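Local structure of diaminopimelate decarboxylase (2QGH) at residues K66-N70 and L71-S75; G99-P102 and Y103-V106. The protein catalyses the pyridoxal-5'-phosphate-dependent decarboxylation of meso-diaminopimelate to L-lysine, the last step of lysine biosynthesis in bacteria. One frame throughout, in Å; residues are numbered along the deposited sequence.

How the contacts relate
Both contacts are local and lie in series in the first part of the eight-stranded beta/alpha barrel that binds pyridoxal-5'-phosphate. After strand 59-64, contact 1 (66-70 with 71-75) turns the chain from Lys-66, which lines the pyridoxal-5'-phosphate pocket, into helix 71-79. Strand 83-86 and helix 89-97 follow, and contact 2 (99-102 with 103-106) then brings the chain back from that helix into strand 105-107. One contact therefore starts a barrel helix and the other leads out of the next. Neither encloses the other; their centres are 14 Å apart, and they meet where Ile-100 CD1 packs against Leu-74 O at 4.2 Å.

Contact 1 (K66-N70 and L71-S75); sequences KANSN and LSILS
Asn-70 leads the chain into the helix that begins at Leu-71, and its carbonyl O takes the N-H of Leu-74 at 3.0 Å in the first helical bond, nearly straight at 167°. Its side chain is the N-cap. With CG anti to the backbone N (chi1 177°), the amide folds back over the first turn and OD1 reaches two backbone N-H groups: Ser-72 N at 2.9 Å, a weak bond because it is strongly bent, and Ile-73 N at 3.4 Å, also weak. The other end of this amide is held as well, since ND2 donates to Ile-405 O; bonds at both OD1 and ND2 thus fix the rotation of the amide, although those on OD1 are weak. Ile-73 crosses the Asn-70 side chain obliquely, and its CG2 lies 3.4 Å from Asn-70 CB, closer than normal packing, with chi1 at 117° far from staggered, so that this detail is doubtful. The CD1 end of Ile-73 extends back along the loop to Asn-68 O, 3.6 Å away. Leu-74 lays CD1 against Ser-69 O at 3.3 Å, so an apolar branch borders the loop backbone there. Two residues before the cap, Asn-68 OD1 accepts from Asn-70 N at 3.1 Å in the plane of its carbonyl group, an Asx turn that leads directly into the cap; Asn-68 ND2 is bound to Gly-376 O. Through this loop the helix start is joined to Lys-66, which touches pyridoxal-5'-phosphate and the bound lysine and forms a salt bridge with Asp-85. Leu-71 N, in the first turn of the helix, donates to Glu-418 OE1 of the second subunit. Around the turn, Arg-94 of helix 89-97 lies against Ser-69, Leu-71 and Leu-74, Val-285 of helix 282-285 meets Asn-68 and Ile-73, and strand 402-406 borders Asn-70 and Ser-72.

Contact 2 (G99-P102 and Y103-V106); sequences GIKP and YRIV
The Tyr-103 ring carries Lys-101 CB over one face, a CH-pi contact 3.7 Å from the ring centroid, while Tyr-103 CE1 lies over the centre of one face of the Arg-104 guanidinium and a water sits at that group's edge, in its plane. These side chains belong to an alpha-to-beta connection of the barrel, which leaves helix 89-97 through a Schellman motif at Gly-99 and makes a short 3-10 turn at Pro-102 and Tyr-103 before strand 105-107. Two backbone bonds close the turn: Arg-104 N to Lys-101 O at 2.9 Å and Ile-105 N to Pro-102 O at 3.0 Å. A chi1 of 49° puts Tyr-103 CG between the backbone N and the carbonyl carbon and brings the ring beside Lys-101, whose chain bends at chi2 and runs alongside the ring toward OH. On the buried side, Ile-100 CG2 meets Ile-105 CG1 at 3.9 Å, and both residues pack on Ala-95 and Ala-84. The water ties loop to side chain, accepting from Lys-101 N at 2.7 Å and from Arg-104 NH1 at 3.0 Å.

Contact 1 (K66-N70 and L71-S75)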
ATOM      1  N   LYS A  66       0.389  14.945   1.616  1.00 17.58           N
ATOM      2  CA  LYS A  66       0.471  13.510   1.843  1.00 17.16           C
ATOM      3  C   LYS A  66      -0.822  12.976   2.464  1.00 17.94           C
ATOM      4  O   LYS A  66      -1.198  11.833   2.227  1.00 19.31           O
ATOM      5  CB  LYS A  66       1.650  13.204   2.762  1.00 20.69           C
ATOM      6  CG  LYS A  66       1.584  13.931   4.099  1.00 21.02           C
ATOM      7  CD  LYS A  66       2.840  13.705   4.910  1.00 25.24           C
ATOM      8  CE  LYS A  66       4.056  14.288   4.197  1.00 29.48           C
ATOM      9  NZ  LYS A  66       3.939  15.763   4.021  1.00 32.58           N
ATOM     10  N   ALA A  67      -1.510  13.795   3.259  1.00 17.72           N
ATOM     11  CA  ALA A  67      -2.762  13.352   3.882  1.00 17.17           C
ATOM     12  C   ALA A  67      -3.798  13.040   2.805  1.00 17.96           C
ATOM     13  O   ALA A  67      -4.413  11.972   2.805  1.00 16.63           O
ATOM     14  CB  ALA A  67      -3.297  14.421   4.827  1.00 15.31           C
ATOM     15  N   ASN A  68      -3.981  13.989   1.889  1.00 16.82           N
ATOM     16  CA  ASN A  68      -4.919  13.850   0.783  1.00 15.98           C
ATOM     17  C   ASN A  68      -4.594  14.954  -0.215  1.00 15.77           C
ATOM     18  O   ASN A  68      -4.706  16.133   0.104  1.00 15.47           O
ATOM     19  CB  ASN A  68      -6.363  13.998   1.265  1.00 15.74           C
ATOM     20  CG  ASN A  68      -7.361  13.448   0.264  1.00 14.90           C
ATOM     21  OD1 ASN A  68      -7.251  13.702  -0.928  1.00 16.91           O
ATOM     22  ND2 ASN A  68      -8.337  12.692   0.747  1.00 16.80           N
ATOM     23  N   SER A  69      -4.190  14.559  -1.418  1.00 15.86           N
ATOM     24  CA  SER A  69      -3.799  15.499  -2.463  1.00 17.06           C
ATOM     25  C   SER A  69      -4.811  15.682  -3.584  1.00 17.29           C
ATOM     26  O   SER A  69      -4.465  16.236  -4.633  1.00 17.37           O
ATOM     27  CB  SER A  69      -2.477  15.054  -3.093  1.00 15.85           C
ATOM     28  OG  SER A  69      -1.444  15.034  -2.135  1.00 20.92           O
ATOM     29  N   ASN A  70      -6.045  15.223  -3.386  1.00 15.50           N
ATOM     30  CA  ASN A  70      -7.046  15.373  -4.433  1.00 16.86           C
ATOM     31  C   ASN A  70      -7.125  16.841  -4.897  1.00 16.93           C
ATOM     32  O   ASN A  70      -7.232  17.772  -4.089  1.00 17.08           O
ATOM     33  CB  ASN A  70      -8.406  14.854  -3.952  1.00 14.62           C
ATOM     34  CG  ASN A  70      -9.509  15.061  -4.979  1.00 14.21           C
ATOM     35  OD1 ASN A  70     -10.104  16.139  -5.061  1.00 12.46           O
ATOM     36  ND2 ASN A  70      -9.780  14.031  -5.774  1.00  8.47           N
ATOM     37  N   LEU A  71      -7.028  17.024  -6.212  1.00 16.69           N
ATOM     38  CA  LEU A  71      -7.063  18.335  -6.845  1.00 16.30           C
ATOM     39  C   LEU A  71      -8.189  19.242  -6.373  1.00 16.44           C
ATOM     40  O   LEU A  71      -7.981  20.430  -6.160  1.00 15.52           O
ATOM     41  CB  LEU A  71      -7.155  18.163  -8.361  1.00 16.64           C
ATOM     42  CG  LEU A  71      -5.870  18.291  -9.180  1.00 17.45           C
ATOM     43  CD1 LEU A  71      -4.703  17.680  -8.435  1.00 17.47           C
ATOM     44  CD2 LEU A  71      -6.074  17.623 -10.524  1.00 14.21           C
ATOM     45  N   SER A  72      -9.381  18.676  -6.217  1.00 17.42           N
ATOM     46  CA  SER A  72     -10.537  19.442  -5.785  1.00 18.64           C
ATOM     47  C   SER A  72     -10.395  19.956  -4.370  1.00 18.97           C
ATOM     48  O   SER A  72     -10.683  21.126  -4.106  1.00 20.01           O
ATOM     49  CB  SER A  72     -11.809  18.606  -5.911  1.00 18.56           C
ATOM     50  OG  SER A  72     -12.168  18.483  -7.271  1.00 17.56           O
ATOM     51  N   ILE A  73      -9.948  19.108  -3.455  1.00 18.64           N
ATOM     52  CA  ILE A  73      -9.798  19.577  -2.089  1.00 20.59           C
ATOM     53  C   ILE A  73      -8.670  20.612  -1.993  1.00 21.21           C
ATOM     54  O   ILE A  73      -8.793  21.592  -1.256  1.00 20.51           O
ATOM     55  CB  ILE A  73      -9.537  18.422  -1.094  1.00 20.64           C
ATOM     56  CG1 ILE A  73      -8.158  18.595  -0.459  1.00 20.09           C
ATOM     57  CG2 ILE A  73      -9.728  17.085  -1.789  1.00 20.27           C
ATOM     58  CD1 ILE A  73      -7.893  17.704   0.703  1.00 22.70           C
ATOM     59  N   LEU A  74      -7.581  20.403  -2.731  1.00 20.75           N
ATOM     60  CA  LEU A  74      -6.475  21.351  -2.701  1.00 19.91           C
ATOM     61  C   LEU A  74      -6.962  22.710  -3.217  1.00 21.68           C
ATOM     62  O   LEU A  74      -6.526  23.762  -2.746  1.00 19.97           O
ATOM     63  CB  LEU A  74      -5.303  20.861  -3.563  1.00 19.54           C
ATOM     64  CG  LEU A  74      -4.511  19.627  -3.099  1.00 18.31           C
ATOM     65  CD1 LEU A  74      -3.396  19.343  -4.084  1.00 16.65           C
ATOM     66  CD2 LEU A  74      -3.927  19.863  -1.725  1.00 15.38           C
ATOM     67  N   SER A  75      -7.872  22.679  -4.184  1.00 22.04           N
ATOM     68  CA  SER A  75      -8.415  23.907  -4.751  1.00 21.42           C
ATOM     69  C   SER A  75      -9.265  24.633  -3.708  1.00 21.84           C
ATOM     70  O   SER A  75      -9.237  25.856  -3.604  1.00 22.76           O
ATOM     71  CB  SER A  75      -9.263  23.586  -5.978  1.00 21.84           C
ATOM     72  OG  SER A  75      -9.677  24.774  -6.624  1.00 21.24           O
TER

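Contact 2 (G99-P102 and Y103-V106)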
ATOM      1  N   GLY A  99      -4.041  25.888  -7.509  1.00 17.84           N
ATOM      2  CA  GLY A  99      -4.153  27.302  -7.189  1.00 17.99           C
ATOM      3  C   GLY A  99      -3.423  27.804  -5.956  1.00 19.85           C
ATOM      4  O   GLY A  99      -3.590  28.962  -5.557  1.00 19.71           O
ATOM      5  N   ILE A 100      -2.617  26.950  -5.336  1.00 19.87           N
ATOM      6  CA  ILE A 100      -1.885  27.367  -4.153  1.00 18.95           C
ATOM      7  C   ILE A 100      -0.722  28.244  -4.600  1.00 20.26           C
ATOM      8  O   ILE A 100      -0.066  27.947  -5.593  1.00 20.81           O
ATOM      9  CB  ILE A 100      -1.419  26.131  -3.348  1.00 18.93           C
ATOM     10  CG1 ILE A 100      -2.646  25.499  -2.675  1.00 18.41           C
ATOM     11  CG2 ILE A 100      -0.377  26.522  -2.303  1.00 16.49           C
ATOM     12  CD1 ILE A 100      -2.386  24.203  -1.987  1.00 16.34           C
ATOM     13  N   LYS A 101      -0.498  29.352  -3.898  1.00 21.00           N
ATOM     14  CA  LYS A 101       0.584  30.262  -4.269  1.00 21.06           C
ATOM     15  C   LYS A 101       1.940  29.628  -4.012  1.00 19.30           C
ATOM     16  O   LYS A 101       2.169  29.021  -2.963  1.00 18.96           O
ATOM     17  CB  LYS A 101       0.497  31.580  -3.485  1.00 23.38           C
ATOM     18  CG  LYS A 101      -0.807  32.335  -3.635  1.00 27.27           C
ATOM     19  CD  LYS A 101      -1.086  32.740  -5.074  1.00 29.63           C
ATOM     20  CE  LYS A 101      -2.365  33.571  -5.147  1.00 32.09           C
ATOM     21  NZ  LYS A 101      -2.703  34.009  -6.533  1.00 33.96           N
ATOM     22  N   PRO A 102       2.861  29.751  -4.976  1.00 18.50           N
ATOM     23  CA  PRO A 102       4.191  29.171  -4.793  1.00 17.90           C
ATOM     24  C   PRO A 102       4.881  29.632  -3.510  1.00 18.93           C
ATOM     25  O   PRO A 102       5.568  28.837  -2.854  1.00 20.60           O
ATOM     26  CB  PRO A 102       4.940  29.595  -6.062  1.00 17.17           C
ATOM     27  CG  PRO A 102       4.142  30.756  -6.594  1.00 18.68           C
ATOM     28  CD  PRO A 102       2.730  30.361  -6.308  1.00 16.24           C
ATOM     29  N   TYR A 103       4.686  30.898  -3.138  1.00 16.94           N
ATOM     30  CA  TYR A 103       5.311  31.435  -1.929  1.00 16.34           C
ATOM     31  C   TYR A 103       4.698  30.917  -0.623  1.00 17.24           C
ATOM     32  O   TYR A 103       5.079  31.353   0.464  1.00 17.45           O
ATOM     33  CB  TYR A 103       5.337  32.982  -1.953  1.00 16.19           C
ATOM     34  CG  TYR A 103       4.032  33.675  -2.303  1.00 17.92           C
ATOM     35  CD1 TYR A 103       2.986  33.756  -1.387  1.00 19.16           C
ATOM     36  CD2 TYR A 103       3.847  34.256  -3.563  1.00 21.98           C
ATOM     37  CE1 TYR A 103       1.779  34.399  -1.715  1.00 21.31           C
ATOM     38  CE2 TYR A 103       2.647  34.899  -3.904  1.00 21.21           C
ATOM     39  CZ  TYR A 103       1.619  34.967  -2.975  1.00 23.21           C
ATOM     40  OH  TYR A 103       0.431  35.595  -3.311  1.00 24.99           O
ATOM     41  N   ARG A 104       3.752  29.986  -0.734  1.00 14.28           N
ATOM     42  CA  ARG A 104       3.136  29.378   0.440  1.00 15.15           C
ATOM     43  C   ARG A 104       3.417  27.874   0.408  1.00 15.26           C
ATOM     44  O   ARG A 104       2.809  27.098   1.144  1.00 15.26           O
ATOM     45  CB  ARG A 104       1.618  29.605   0.463  1.00 16.16           C
ATOM     46  CG  ARG A 104       1.183  31.054   0.581  1.00 17.68           C
ATOM     47  CD  ARG A 104      -0.159  31.179   1.284  1.00 16.90           C
ATOM     48  NE  ARG A 104      -0.601  32.572   1.321  1.00 20.94           N
ATOM     49  CZ  ARG A 104      -1.384  33.147   0.412  1.00 21.55           C
ATOM     50  NH1 ARG A 104      -1.842  32.453  -0.624  1.00 25.65           N
ATOM     51  NH2 ARG A 104      -1.695  34.428   0.526  1.00 21.40           N
ATOM     52  N   ILE A 105       4.342  27.474  -0.460  1.00 16.50           N
ATOM     53  CA  ILE A 105       4.715  26.071  -0.616  1.00 16.15           C
ATOM     54  C   ILE A 105       6.059  25.761   0.028  1.00 16.44           C
ATOM     55  O   ILE A 105       7.065  26.398  -0.277  1.00 18.79           O
ATOM     56  CB  ILE A 105       4.794  25.681  -2.120  1.00 16.11           C
ATOM     57  CG1 ILE A 105       3.385  25.639  -2.719  1.00 15.02           C
ATOM     58  CG2 ILE A 105       5.479  24.310  -2.295  1.00 15.33           C
ATOM     59  CD1 ILE A 105       3.371  25.404  -4.217  1.00 11.34           C
ATOM     60  N   VAL A 106       6.071  24.782   0.920  1.00 15.91           N
ATOM     61  CA  VAL A 106       7.308  24.381   1.570  1.00 16.08           C
ATOM     62  C   VAL A 106       7.589  22.937   1.149  1.00 17.23           C
ATOM     63  O   VAL A 106       6.681  22.113   1.066  1.00 15.58           O
ATOM     64  CB  VAL A 106       7.211  24.520   3.109  1.00 13.96           C
ATOM     65  CG1 VAL A 106       7.032  25.979   3.470  1.00 12.48           C
ATOM     66  CG2 VAL A 106       6.053  23.708   3.647  1.00 13.90           C
TER
HETATM   67  O   HOH W   1      -1.979  29.631  -1.669  1.00 10.79           O